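Local coordinates for DUF1214 domain-containing protein (PDB 6ANS) that is of unknown function, a two-chain assembly built on the DUF1214 family fold, in which paired beta-sheets pack against a layer of long helices, at residues Ile76-Glu79 with Met80-Phe84; Ala220-Pro224 with Leu225-Gly229. All blocks are in the same frame, centred on the assembly; numbering follows the deposited sequence.

Contact 1 of 2, residues Ile76-Glu79 with Met80-Phe84; sequences IALE and MHVEF
With CG of Phe-84 anti to its carbonyl carbon (chi1 -62°), the phenyl ring swings back beside Glu-79, and its CD2 comes within 3.9 Å of Glu-79 CB. The ring turns its edge to the preceding helical turn, since Glu-79 O lies near the ring plane. Two residues earlier, CG2 of Val-82 takes the branch beside the backbone N, which lays it alongside Leu-78, both side chains pointing the same way; Val-82 CG2 and Leu-78 CD2 are 4.0 Å apart. On another side of the helix, the extended selenomethionine Met-80 bends only at chi3. CG of Met-80 sits over the centre of one face of the His-81 ring, while Met-80 CE approaches Ile-76 CG2 at 4.2 Å.

The backbone bonds locate a change of winding at the C-terminal end of helix 60-83. Met-80 N still donates to Ile-76 O in regular alpha-helical spacing, nearly straight at 167°. Leu-78 O then accepts twice: Val-82 N reaches it at 2.9 Å from above the carbonyl plane, whereas Glu-83 N approaches close to the carbonyl axis. This bifurcation is the transition from i+4 to i+5 bonding, a pi-type turn, which continues as Phe-84 N donates to Glu-79 O over 2.8 Å. Phe-84 is the first residue to leave helical phi/psi.

Outer partners divide the helix end by side. Ala-77 and Met-80 pack on Phe-237 of helix 224-251, and Met-80 also touches Tyr-113 and Arg-115 of strand 109-115. Glu-83, bent at chi2, directs its carboxylate to the second subunit, where OE2 forms a salt bridge with Arg-72 NE.

Contact 2 of 2, residues Ala220-Pro224 with Leu225-Gly229; sequences APLDP and LALQG
Asp-223 touches the first helical turn through its carboxylate: OD2 accepts from Ala-226 N at 3.2 Å. The N-H...O angle of this bond is 147°. The donor meets OD2 from above the carboxylate plane, 36° out of it. A chi1 of 179° carries CG away from the aspartate's own N and places the group alongside Leu-225, whose CB lies 3.2 Å from Asp-223 OD2.

The backbone of the same aspartate takes over one residue later, as Leu-227 N donates to Asp-223 O at 3.0 Å. Next in sequence, Gln-228 N reaches Pro-224 O over 2.8 Å.

Leu-222 and Leu-227 share one conformation, CG anti to the backbone N in both and the same turn at chi2, and their side chains cross at a slant. The touch is between methyl groups, Leu-222 CD2 to Leu-227 CD2 at 4.2 Å. Beyond the two segments, Leu-225 packs on Arg-27 of helix 24-33, and Leu-222 on Arg-68 of the second subunit.

Asp-223 as N-cap, Pro-224 at N1 and the N'-to-N4 contact of Leu-222 with Leu-227, a hydrophobic staple, make up a capped helix start that opens helix 224-251.

The centres of contacts 1 and 2 lie about 13 Å apart, on the same side of the chain's centre. Contact 1 comes first and ends helix 60-83; contact 2 follows after the strands between 109 and 212 and begins helix 224-251. A helix C-terminus and a helix N-terminus are thus neighbours in the helical layer, and they touch directly where Val-82 CG1 meets Leu-227 CD1 at 4.0 Å. Both also face the second subunit: Arg-68 of that chain packs on Val-82 and Glu-83 of contact 1 and on Leu-222 of contact 2. Together the two helix ends therefore form part of the subunit interface.

Contact 1 of 2, residues Ile76-Glu79 with Met80-Phe84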
loop_
_atom_site.group_PDB
_atom_site.type_symbol
_atom_site.label_atom_id
_atom_site.label_comp_id
_atom_site.label_asym_id
_atom_site.label_seq_id
_atom_site.Cartn_x
_atom_site.Cartn_y
_atom_site.Cartn_z
ATOM N N ILE A 76 -6.761 3.388 -0.021
ATOM C CA ILE A 76 -7.598 2.195 0.071
ATOM C C ILE A 76 -8.552 2.135 -1.114
ATOM O O ILE A 76 -8.702 1.094 -1.770
ATOM C CB ILE A 76 -8.375 2.185 1.402
ATOM C CG1 ILE A 76 -7.424 2.061 2.594
ATOM C CG2 ILE A 76 -9.361 1.044 1.426
ATOM C CD1 ILE A 76 -8.126 2.363 3.915
ATOM N N ALA A 77 -9.190 3.265 -1.412
ATOM C CA ALA A 77 -10.168 3.322 -2.487
ATOM C C ALA A 77 -9.557 2.905 -3.820
ATOM O O ALA A 77 -10.220 2.248 -4.627
ATOM C CB ALA A 77 -10.746 4.736 -2.569
ATOM N N LEU A 78 -8.296 3.286 -4.076
ATOM C CA LEU A 78 -7.689 2.982 -5.372
ATOM C C LEU A 78 -7.333 1.501 -5.499
ATOM O O LEU A 78 -7.409 0.927 -6.589
ATOM C CB LEU A 78 -6.452 3.867 -5.600
ATOM C CG LEU A 78 -6.723 5.342 -5.923
ATOM C CD1 LEU A 78 -5.441 6.200 -5.785
ATOM C CD2 LEU A 78 -7.336 5.507 -7.321
ATOM N N GLU A 79 -6.894 0.876 -4.410
ATOM C CA GLU A 79 -6.670 -0.564 -4.453
ATOM C C GLU A 79 -7.986 -1.296 -4.629
ATOM O O GLU A 79 -8.091 -2.238 -5.434
ATOM C CB GLU A 79 -5.957 -1.017 -3.175
ATOM C CG GLU A 79 -4.490 -0.510 -3.076
ATOM C CD GLU A 79 -3.778 -0.933 -1.784
ATOM O OE1 GLU A 79 -4.264 -1.842 -1.084
ATOM O OE2 GLU A 79 -2.730 -0.342 -1.456
HETATM N N MSE A 80 -9.002 -0.861 -3.893
HETATM C CA MSE A 80 -10.319 -1.444 -3.950
HETATM C C MSE A 80 -10.939 -1.370 -5.336
HETATM O O MSE A 80 -11.434 -2.363 -5.840
HETATM C CB MSE A 80 -11.237 -0.752 -2.950
HETATM C CG MSE A 80 -12.637 -1.343 -2.923
HETATM SE SE MSE A 80 -13.719 -0.448 -1.557
HETATM C CE MSE A 80 -12.783 -1.031 0.094
ATOM N N HIS A 81 -10.890 -0.192 -5.961
ATOM C CA HIS A 81 -11.703 0.057 -7.141
ATOM C C HIS A 81 -10.923 0.191 -8.433
ATOM O O HIS A 81 -11.541 0.166 -9.494
ATOM C CB HIS A 81 -12.544 1.322 -6.947
ATOM C CG HIS A 81 -13.638 1.149 -5.947
ATOM N ND1 HIS A 81 -14.680 0.270 -6.143
ATOM C CD2 HIS A 81 -13.850 1.727 -4.740
ATOM C CE1 HIS A 81 -15.506 0.334 -5.111
ATOM N NE2 HIS A 81 -15.026 1.211 -4.248
ATOM N N VAL A 82 -9.596 0.316 -8.387
ATOM C CA VAL A 82 -8.782 0.432 -9.591
ATOM C C VAL A 82 -7.808 -0.738 -9.728
ATOM O O VAL A 82 -7.793 -1.419 -10.749
ATOM C CB VAL A 82 -8.040 1.784 -9.641
ATOM C CG1 VAL A 82 -6.994 1.782 -10.747
ATOM C CG2 VAL A 82 -9.053 2.902 -9.869
ATOM N N GLU A 83 -7.014 -1.012 -8.685
ATOM C CA GLU A 83 -5.927 -1.976 -8.839
ATOM C C GLU A 83 -6.368 -3.425 -8.635
ATOM O O GLU A 83 -5.880 -4.314 -9.340
ATOM C CB GLU A 83 -4.775 -1.646 -7.875
ATOM C CG GLU A 83 -4.145 -0.282 -8.119
ATOM C CD GLU A 83 -3.508 -0.162 -9.501
ATOM O OE1 GLU A 83 -3.267 -1.204 -10.150
ATOM O OE2 GLU A 83 -3.234 0.977 -9.932
ATOM N N PHE A 84 -7.262 -3.695 -7.681
ATOM C CA PHE A 84 -7.680 -5.060 -7.348
ATOM C C PHE A 84 -9.177 -5.255 -7.555
ATOM O O PHE A 84 -9.852 -5.863 -6.724
ATOM C CB PHE A 84 -7.306 -5.433 -5.911
ATOM C CG PHE A 84 -5.840 -5.414 -5.650
ATOM C CD1 PHE A 84 -5.065 -6.536 -5.905
ATOM C CD2 PHE A 84 -5.216 -4.255 -5.199
ATOM C CE1 PHE A 84 -3.687 -6.515 -5.689
ATOM C CE2 PHE A 84 -3.832 -4.214 -4.993
ATOM C CZ PHE A 84 -3.065 -5.353 -5.236
#

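Contact 2 of 2, residues Ala220-Pro224 with Leu225-Gly229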
loop_
_atom_site.group_PDB
_atom_site.type_symbol
_atom_site.label_atom_id
_atom_site.label_comp_id
_atom_site.label_asym_id
_atom_site.label_seq_id
_atom_site.Cartn_x
_atom_site.Cartn_y
_atom_site.Cartn_z
ATOM N N ALA A 220 -7.377 -8.981 -20.104
ATOM C CA ALA A 220 -7.464 -8.068 -21.212
ATOM C C ALA A 220 -6.738 -6.775 -20.851
ATOM O O ALA A 220 -6.529 -6.481 -19.673
ATOM C CB ALA A 220 -8.935 -7.805 -21.547
ATOM N N PRO A 221 -6.333 -5.988 -21.842
ATOM C CA PRO A 221 -5.716 -4.698 -21.521
ATOM C C PRO A 221 -6.696 -3.785 -20.803
ATOM O O PRO A 221 -7.920 -3.925 -20.919
ATOM C CB PRO A 221 -5.328 -4.131 -22.892
ATOM C CG PRO A 221 -5.323 -5.320 -23.826
ATOM C CD PRO A 221 -6.391 -6.231 -23.296
ATOM N N LEU A 222 -6.136 -2.830 -20.061
ATOM C CA LEU A 222 -6.934 -1.845 -19.334
ATOM C C LEU A 222 -7.937 -1.183 -20.267
ATOM O O LEU A 222 -7.561 -0.589 -21.279
ATOM C CB LEU A 222 -6.013 -0.789 -18.711
ATOM C CG LEU A 222 -6.729 0.263 -17.851
ATOM C CD1 LEU A 222 -7.479 -0.413 -16.695
ATOM C CD2 LEU A 222 -5.719 1.262 -17.315
ATOM N N ASP A 223 -9.192 -1.258 -19.905
ATOM C CA ASP A 223 -10.300 -0.716 -20.677
ATOM C C ASP A 223 -10.667 0.677 -20.192
ATOM O O ASP A 223 -10.838 0.868 -18.986
ATOM C CB ASP A 223 -11.512 -1.646 -20.577
ATOM C CG ASP A 223 -12.714 -1.115 -21.334
ATOM O OD1 ASP A 223 -12.624 -0.955 -22.565
ATOM O OD2 ASP A 223 -13.752 -0.871 -20.698
ATOM N N PRO A 224 -10.757 1.683 -21.063
ATOM C CA PRO A 224 -11.129 3.028 -20.583
ATOM C C PRO A 224 -12.440 3.073 -19.804
ATOM O O PRO A 224 -12.508 3.755 -18.772
ATOM C CB PRO A 224 -11.210 3.850 -21.882
ATOM C CG PRO A 224 -10.260 3.153 -22.822
ATOM C CD PRO A 224 -10.402 1.678 -22.494
ATOM N N LEU A 225 -13.476 2.345 -20.241
ATOM C CA LEU A 225 -14.739 2.372 -19.507
ATOM C C LEU A 225 -14.571 1.829 -18.098
ATOM O O LEU A 225 -15.073 2.421 -17.137
ATOM C CB LEU A 225 -15.815 1.573 -20.245
ATOM C CG LEU A 225 -17.220 1.678 -19.643
ATOM C CD1 LEU A 225 -17.686 3.128 -19.569
ATOM C CD2 LEU A 225 -18.211 0.842 -20.435
ATOM N N ALA A 226 -13.850 0.721 -17.947
ATOM C CA ALA A 226 -13.669 0.151 -16.614
ATOM C C ALA A 226 -12.871 1.094 -15.716
ATOM O O ALA A 226 -13.161 1.230 -14.521
ATOM C CB ALA A 226 -12.998 -1.219 -16.724
ATOM N N LEU A 227 -11.866 1.765 -16.274
ATOM C CA LEU A 227 -11.096 2.710 -15.475
ATOM C C LEU A 227 -11.934 3.932 -15.107
ATOM O O LEU A 227 -11.817 4.460 -13.999
ATOM C CB LEU A 227 -9.837 3.144 -16.229
ATOM C CG LEU A 227 -9.013 4.126 -15.401
ATOM C CD1 LEU A 227 -8.577 3.470 -14.059
ATOM C CD2 LEU A 227 -7.820 4.687 -16.151
ATOM N N GLN A 228 -12.765 4.410 -16.035
ATOM C CA GLN A 228 -13.666 5.513 -15.720
ATOM C C GLN A 228 -14.510 5.171 -14.500
ATOM O O GLN A 228 -14.646 5.979 -13.577
ATOM C CB GLN A 228 -14.553 5.852 -16.928
ATOM C CG GLN A 228 -15.410 7.137 -16.755
ATOM C CD GLN A 228 -16.724 6.910 -15.972
ATOM O OE1 GLN A 228 -17.182 5.778 -15.806
ATOM N NE2 GLN A 228 -17.322 8.000 -15.490
ATOM N N GLY A 229 -15.066 3.958 -14.475
ATOM C CA GLY A 229 -15.883 3.544 -13.345
ATOM C C GLY A 229 -15.079 3.367 -12.073
ATOM O O GLY A 229 -15.540 3.712 -10.981
#